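Local coordinates for putative snRNP Sm-like protein (Pyrococcus abyssi, PDB 1H64) that forms a heptameric Sm core of the snRNP family and probably binds RNA, at residues D7-S12 with G29-Y34; F25-R30 with A45-D50. One frame throughout, in Å; residues are numbered along the deposited sequence.

Interaction 1: D7-S12 with G29-Y34; sequences DVIHRS and GRLIGY
Ile9, His10 and Ser12 of the N-terminal helix pack on Leu31 and Tyr34 of strand 25-34, a largely buried helix-on-sheet contact in the Sm fold that ends in one side-chain hydrogen bond. The helix and strand axes stand 9.3 Å apart at their closest, so side chains from the strand reach the helix, Leu31 meeting carbonyl oxygens as well as side chains. Ile9 sends its methyl CG2 over one face of the Tyr34 ring, 3.9 Å from the ring centroid and 24° off the normal, a CH-pi contact displaced toward CG, which is 3.6 Å from that methyl. CG of Tyr34 sits between the backbone N and the carbonyl carbon (chi1 68°), the position from which the ring meets Ile9 CG2. At the far end of the ring, Tyr34 OH and His10 ND1 share a hydrogen bond of 2.8 Å, bent at 140°, with each group near the plane of the other's ring. The phenol is thus held by a methyl on its face and an imidazole nitrogen at its edge; a leucine in its place would probably leave His10 ND1 without its hydroxyl partner and Ile9 CG2 without the flat ring face it lies over. Earlier in the strand, Leu31 CD2 lies 3.3 Å from Ile9 O and 3.8 Å from Ser12 CB, at the C-terminal end of the helix. Ile9 also touches Ile70 and Ser12 touches Pro72, both on strand 67-72, while Ile32 and Gly33 form a classic beta bulge opposite Val41. A short N-terminal helix lying on a strongly bent antiparallel sheet is characteristic of the Sm fold.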
loop_
_atom_site.group_PDB
_atom_site.type_symbol
_atom_site.label_atom_id
_atom_site.label_comp_id
_atom_site.label_asym_id
_atom_site.label_seq_id
_atom_site.Cartn_x
_atom_site.Cartn_y
_atom_site.Cartn_z
ATOM N N ASP C 7 11.264 14.772 -17.197
ATOM C CA ASP C 7 12.119 15.748 -17.882
ATOM C C ASP C 7 12.921 16.527 -16.835
ATOM O O ASP C 7 14.119 16.754 -16.990
ATOM C CB ASP C 7 11.285 16.762 -18.676
ATOM C CG ASP C 7 10.464 16.122 -19.773
ATOM O OD1 ASP C 7 10.980 15.200 -20.437
ATOM O OD2 ASP C 7 9.310 16.560 -19.983
ATOM N N VAL C 8 12.229 16.947 -15.784
ATOM C CA VAL C 8 12.837 17.714 -14.698
ATOM C C VAL C 8 13.957 16.909 -14.045
ATOM O O VAL C 8 15.069 17.409 -13.840
ATOM C CB VAL C 8 11.780 18.075 -13.623
ATOM C CG1 VAL C 8 12.462 18.671 -12.394
ATOM C CG2 VAL C 8 10.776 19.047 -14.182
ATOM N N ILE C 9 13.662 15.655 -13.714
ATOM C CA ILE C 9 14.652 14.787 -13.096
ATOM C C ILE C 9 15.862 14.633 -14.023
ATOM O O ILE C 9 17.025 14.695 -13.579
ATOM C CB ILE C 9 14.034 13.407 -12.784
ATOM C CG1 ILE C 9 12.935 13.563 -11.730
ATOM C CG2 ILE C 9 15.097 12.430 -12.312
ATOM C CD1 ILE C 9 13.385 14.241 -10.453
ATOM N N HIS C 10 15.595 14.453 -15.318
ATOM C CA HIS C 10 16.669 14.282 -16.297
ATOM C C HIS C 10 17.572 15.508 -16.386
ATOM O O HIS C 10 18.790 15.379 -16.539
ATOM C CB HIS C 10 16.110 14.005 -17.703
ATOM C CG HIS C 10 17.178 13.772 -18.723
ATOM N ND1 HIS C 10 17.910 12.605 -18.774
ATOM C CD2 HIS C 10 17.705 14.587 -19.667
ATOM C CE1 HIS C 10 18.841 12.712 -19.704
ATOM N NE2 HIS C 10 18.740 13.905 -20.260
ATOM N N ARG C 11 16.968 16.685 -16.322
ATOM C CA ARG C 11 17.707 17.947 -16.391
ATOM C C ARG C 11 18.562 18.187 -15.140
ATOM O O ARG C 11 19.459 19.033 -15.147
ATOM C CB ARG C 11 16.744 19.128 -16.506
ATOM C CG ARG C 11 15.760 19.080 -17.654
ATOM C CD ARG C 11 14.846 20.302 -17.592
ATOM N NE ARG C 11 13.833 20.311 -18.644
ATOM C CZ ARG C 11 14.102 20.341 -19.943
ATOM N NH1 ARG C 11 15.359 20.364 -20.366
ATOM N NH2 ARG C 11 13.114 20.350 -20.824
ATOM N N SER C 12 18.276 17.457 -14.069
ATOM C CA SER C 12 19.000 17.642 -12.818
ATOM C C SER C 12 20.186 16.706 -12.626
ATOM O O SER C 12 20.781 16.676 -11.548
ATOM C CB SER C 12 18.042 17.491 -11.626
ATOM O OG SER C 12 16.960 18.403 -11.702
ATOM N N GLY C 29 21.811 15.551 -2.067
ATOM C CA GLY C 29 23.018 15.056 -2.696
ATOM C C GLY C 29 23.042 15.408 -4.165
ATOM O O GLY C 29 22.155 16.108 -4.655
ATOM N N ARG C 30 24.070 14.948 -4.863
ATOM C CA ARG C 30 24.181 15.227 -6.280
ATOM C C ARG C 30 23.489 14.094 -7.040
ATOM O O ARG C 30 23.816 12.926 -6.857
ATOM C CB ARG C 30 25.657 15.321 -6.690
ATOM C CG ARG C 30 25.882 15.737 -8.143
ATOM C CD ARG C 30 27.354 16.007 -8.419
ATOM N NE ARG C 30 28.207 14.960 -7.873
ATOM C CZ ARG C 30 28.666 13.921 -8.559
ATOM N NH1 ARG C 30 28.364 13.778 -9.844
ATOM N NH2 ARG C 30 29.416 13.011 -7.951
ATOM N N LEU C 31 22.527 14.438 -7.880
ATOM C CA LEU C 31 21.822 13.398 -8.656
ATOM C C LEU C 31 22.701 12.785 -9.749
ATOM O O LEU C 31 23.161 13.490 -10.641
ATOM C CB LEU C 31 20.562 13.990 -9.298
ATOM C CG LEU C 31 19.649 13.011 -10.057
ATOM C CD1 LEU C 31 18.961 12.044 -9.064
ATOM C CD2 LEU C 31 18.604 13.808 -10.820
ATOM N N ILE C 32 22.944 11.474 -9.699
ATOM C CA ILE C 32 23.762 10.859 -10.736
ATOM C C ILE C 32 23.053 9.802 -11.588
ATOM O O ILE C 32 23.603 9.342 -12.587
ATOM C CB ILE C 32 25.060 10.238 -10.149
ATOM C CG1 ILE C 32 24.736 9.267 -9.014
ATOM C CG2 ILE C 32 25.973 11.351 -9.637
ATOM C CD1 ILE C 32 25.979 8.580 -8.422
ATOM N N GLY C 33 21.834 9.423 -11.207
ATOM C CA GLY C 33 21.115 8.418 -11.979
ATOM C C GLY C 33 19.669 8.332 -11.529
ATOM O O GLY C 33 19.312 8.862 -10.474
ATOM N N TYR C 34 18.830 7.685 -12.335
ATOM C CA TYR C 34 17.423 7.552 -11.997
ATOM C C TYR C 34 16.801 6.562 -12.972
ATOM O O TYR C 34 17.435 6.168 -13.942
ATOM C CB TYR C 34 16.717 8.904 -12.135
ATOM C CG TYR C 34 16.602 9.414 -13.560
ATOM C CD1 TYR C 34 15.478 9.119 -14.344
ATOM C CD2 TYR C 34 17.629 10.159 -14.142
ATOM C CE1 TYR C 34 15.389 9.551 -15.667
ATOM C CE2 TYR C 34 17.544 10.596 -15.466
ATOM C CZ TYR C 34 16.424 10.288 -16.222
ATOM O OH TYR C 34 16.336 10.707 -17.531
#

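Interaction 2: F25-R30 with A45-D50; sequences FEFRGR and AEMIQD
The 25-30 part of strand 25-34 and strand 45-49 form an antiparallel ladder in the curved Sm sheet, joined by two hydrogen-bonded pairs, Glu26 with Ile48 and Arg28 with Glu46. In the first pair Glu26 N bonds to Ile48 O at 3.0 Å, and Ile48 N returns a bond to Glu26 O at 2.7 Å. The second pair is joined by Arg28 N to Glu46 O (3.1 Å) and Glu46 N to Arg28 O (3.0 Å). Between these pairs, Phe27 faces Met47 as a non-hydrogen-bonded pair, where CA-H...O contacts run from Met47 CA to Glu26 O and from Phe27 CA to Glu46 O. The Phe27 and Met47 side chains lie side by side and point the same way. Met47 CG is anti to its backbone N (chi1 172°), and the chain then bends at chi3, bringing CE to 3.6 Å from Phe27 CZ. The sulfur is at the edge of the Phe25 ring, a Met-aromatic contact, but the model places the two too close for its detail to be trusted. This face continues into the heptamer: Phe25 and Met47 pack on Leu68 and Ile20 respectively, both of a neighbouring subunit, while Phe27 meets Ile60 and Ile62 of its own chain. On the other face, Glu26 CG rests 3.9 Å from Ile48 CB, and Arg28 CG reaches Ile48 CG1. The charged ends of Arg28 and Glu46 make no contact with each other. Across these two strands the backbone bonds and apolar packing therefore do the joining, and Glu26, Arg28 and Glu46 bring their side chains in through aliphatic carbons.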
loop_
_atom_site.group_PDB
_atom_site.type_symbol
_atom_site.label_atom_id
_atom_site.label_comp_id
_atom_site.label_asym_id
_atom_site.label_seq_id
_atom_site.Cartn_x
_atom_site.Cartn_y
_atom_site.Cartn_z
ATOM N N PHE C 25 11.386 13.914 6.622
ATOM C CA PHE C 25 12.707 13.314 6.618
ATOM C C PHE C 25 13.239 13.520 5.188
ATOM O O PHE C 25 12.481 13.375 4.226
ATOM C CB PHE C 25 12.482 11.838 6.927
ATOM C CG PHE C 25 13.718 11.027 7.032
ATOM C CD1 PHE C 25 14.655 11.284 8.022
ATOM C CD2 PHE C 25 13.903 9.939 6.189
ATOM C CE1 PHE C 25 15.755 10.460 8.169
ATOM C CE2 PHE C 25 14.996 9.111 6.325
ATOM C CZ PHE C 25 15.920 9.366 7.316
ATOM N N GLU C 26 14.518 13.850 5.023
ATOM C CA GLU C 26 15.015 14.068 3.665
ATOM C C GLU C 26 16.460 13.727 3.347
ATOM O O GLU C 26 17.273 13.494 4.237
ATOM C CB GLU C 26 14.729 15.513 3.230
ATOM C CG GLU C 26 14.943 16.576 4.296
ATOM C CD GLU C 26 14.410 17.944 3.872
ATOM O OE1 GLU C 26 13.196 18.052 3.594
ATOM O OE2 GLU C 26 15.198 18.912 3.818
ATOM N N PHE C 27 16.754 13.654 2.053
ATOM C CA PHE C 27 18.099 13.381 1.589
ATOM C C PHE C 27 18.506 14.523 0.676
ATOM O O PHE C 27 17.661 15.120 0.003
ATOM C CB PHE C 27 18.185 12.084 0.789
ATOM C CG PHE C 27 18.096 10.836 1.616
ATOM C CD1 PHE C 27 16.950 10.051 1.585
ATOM C CD2 PHE C 27 19.178 10.413 2.380
ATOM C CE1 PHE C 27 16.883 8.861 2.298
ATOM C CE2 PHE C 27 19.121 9.220 3.098
ATOM C CZ PHE C 27 17.971 8.443 3.056
ATOM N N ARG C 28 19.797 14.844 0.678
ATOM C CA ARG C 28 20.314 15.888 -0.198
ATOM C C ARG C 28 21.605 15.344 -0.770
ATOM O O ARG C 28 22.391 14.715 -0.061
ATOM C CB ARG C 28 20.563 17.197 0.563
ATOM C CG ARG C 28 19.374 17.651 1.393
ATOM C CD ARG C 28 19.312 19.169 1.524
ATOM N NE ARG C 28 18.926 19.803 0.262
ATOM C CZ ARG C 28 18.599 21.084 0.134
ATOM N NH1 ARG C 28 18.607 21.885 1.191
ATOM N NH2 ARG C 28 18.261 21.566 -1.053
ATOM N N GLY C 29 21.811 15.551 -2.067
ATOM C CA GLY C 29 23.018 15.056 -2.696
ATOM C C GLY C 29 23.042 15.408 -4.165
ATOM O O GLY C 29 22.155 16.108 -4.655
ATOM N N ARG C 30 24.070 14.948 -4.863
ATOM C CA ARG C 30 24.181 15.227 -6.280
ATOM C C ARG C 30 23.489 14.094 -7.040
ATOM O O ARG C 30 23.816 12.926 -6.857
ATOM C CB ARG C 30 25.657 15.321 -6.690
ATOM C CG ARG C 30 25.882 15.737 -8.143
ATOM C CD ARG C 30 27.354 16.007 -8.419
ATOM N NE ARG C 30 28.207 14.960 -7.873
ATOM C CZ ARG C 30 28.666 13.921 -8.559
ATOM N NH1 ARG C 30 28.364 13.778 -9.844
ATOM N NH2 ARG C 30 29.416 13.011 -7.951
ATOM N N ALA C 45 25.953 12.052 -0.494
ATOM C CA ALA C 45 24.680 12.336 0.150
ATOM C C ALA C 45 24.697 12.440 1.664
ATOM O O ALA C 45 25.589 11.917 2.334
ATOM C CB ALA C 45 23.644 11.267 -0.264
ATOM N N GLU C 46 23.665 13.100 2.178
ATOM C CA GLU C 46 23.464 13.259 3.605
ATOM C C GLU C 46 21.974 13.111 3.931
ATOM O O GLU C 46 21.106 13.598 3.198
ATOM C CB GLU C 46 23.987 14.623 4.070
ATOM C CG GLU C 46 23.354 15.819 3.386
ATOM C CD GLU C 46 24.330 16.981 3.223
ATOM O OE1 GLU C 46 25.290 16.849 2.434
ATOM O OE2 GLU C 46 24.140 18.021 3.882
ATOM N N MET C 47 21.684 12.396 5.010
ATOM C CA MET C 47 20.313 12.228 5.455
ATOM C C MET C 47 20.044 13.361 6.434
ATOM O O MET C 47 20.810 13.578 7.389
ATOM C CB MET C 47 20.136 10.874 6.139
ATOM C CG MET C 47 18.783 10.700 6.799
ATOM S SD MET C 47 18.740 9.182 7.763
ATOM C CE MET C 47 18.894 7.963 6.458
ATOM N N ILE C 48 18.976 14.104 6.188
ATOM C CA ILE C 48 18.617 15.219 7.044
ATOM C C ILE C 48 17.359 14.899 7.843
ATOM O O ILE C 48 16.354 14.461 7.280
ATOM C CB ILE C 48 18.373 16.495 6.212
ATOM C CG1 ILE C 48 19.661 16.881 5.470
ATOM C CG2 ILE C 48 17.894 17.622 7.106
ATOM C CD1 ILE C 48 20.857 17.076 6.373
ATOM N N GLN C 49 17.426 15.119 9.154
ATOM C CA GLN C 49 16.303 14.865 10.049
ATOM C C GLN C 49 16.059 16.088 10.917
ATOM O O GLN C 49 16.922 16.476 11.708
ATOM C CB GLN C 49 16.597 13.670 10.950
ATOM C CG GLN C 49 15.481 13.362 11.929
ATOM C CD GLN C 49 15.988 12.736 13.216
ATOM O OE1 GLN C 49 15.202 12.325 14.069
ATOM N NE2 GLN C 49 17.308 12.673 13.368
ATOM N N ASP C 50 14.885 16.694 10.778
ATOM C CA ASP C 50 14.546 17.877 11.556
ATOM C C ASP C 50 15.616 18.954 11.409
ATOM O O ASP C 50 15.967 19.625 12.378
ATOM C CB ASP C 50 14.379 17.516 13.039
ATOM C CG ASP C 50 13.136 16.682 13.304
ATOM O OD1 ASP C 50 12.973 15.624 12.660
ATOM O OD2 ASP C 50 12.324 17.080 14.165
#

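Both interactions use strand 25-34 and share Gly29 and Arg30, yet they lie on opposite sides of the chain's centre, their own centres about 15 Å apart. Interaction 1 is the more buried and joins the helix to the strand's C-terminal part mainly through side-chain and side-chain-to-backbone packing, with a single polar link at its margin. Interaction 2 is only partly buried and joins the N-terminal part to a neighbouring strand by a backbone ladder. The aromatic groups serve differently: one offers a face to a methyl, the others pack around a methionine near a subunit interface. Strand 25-34 thus connects helix packing with sheet pairing.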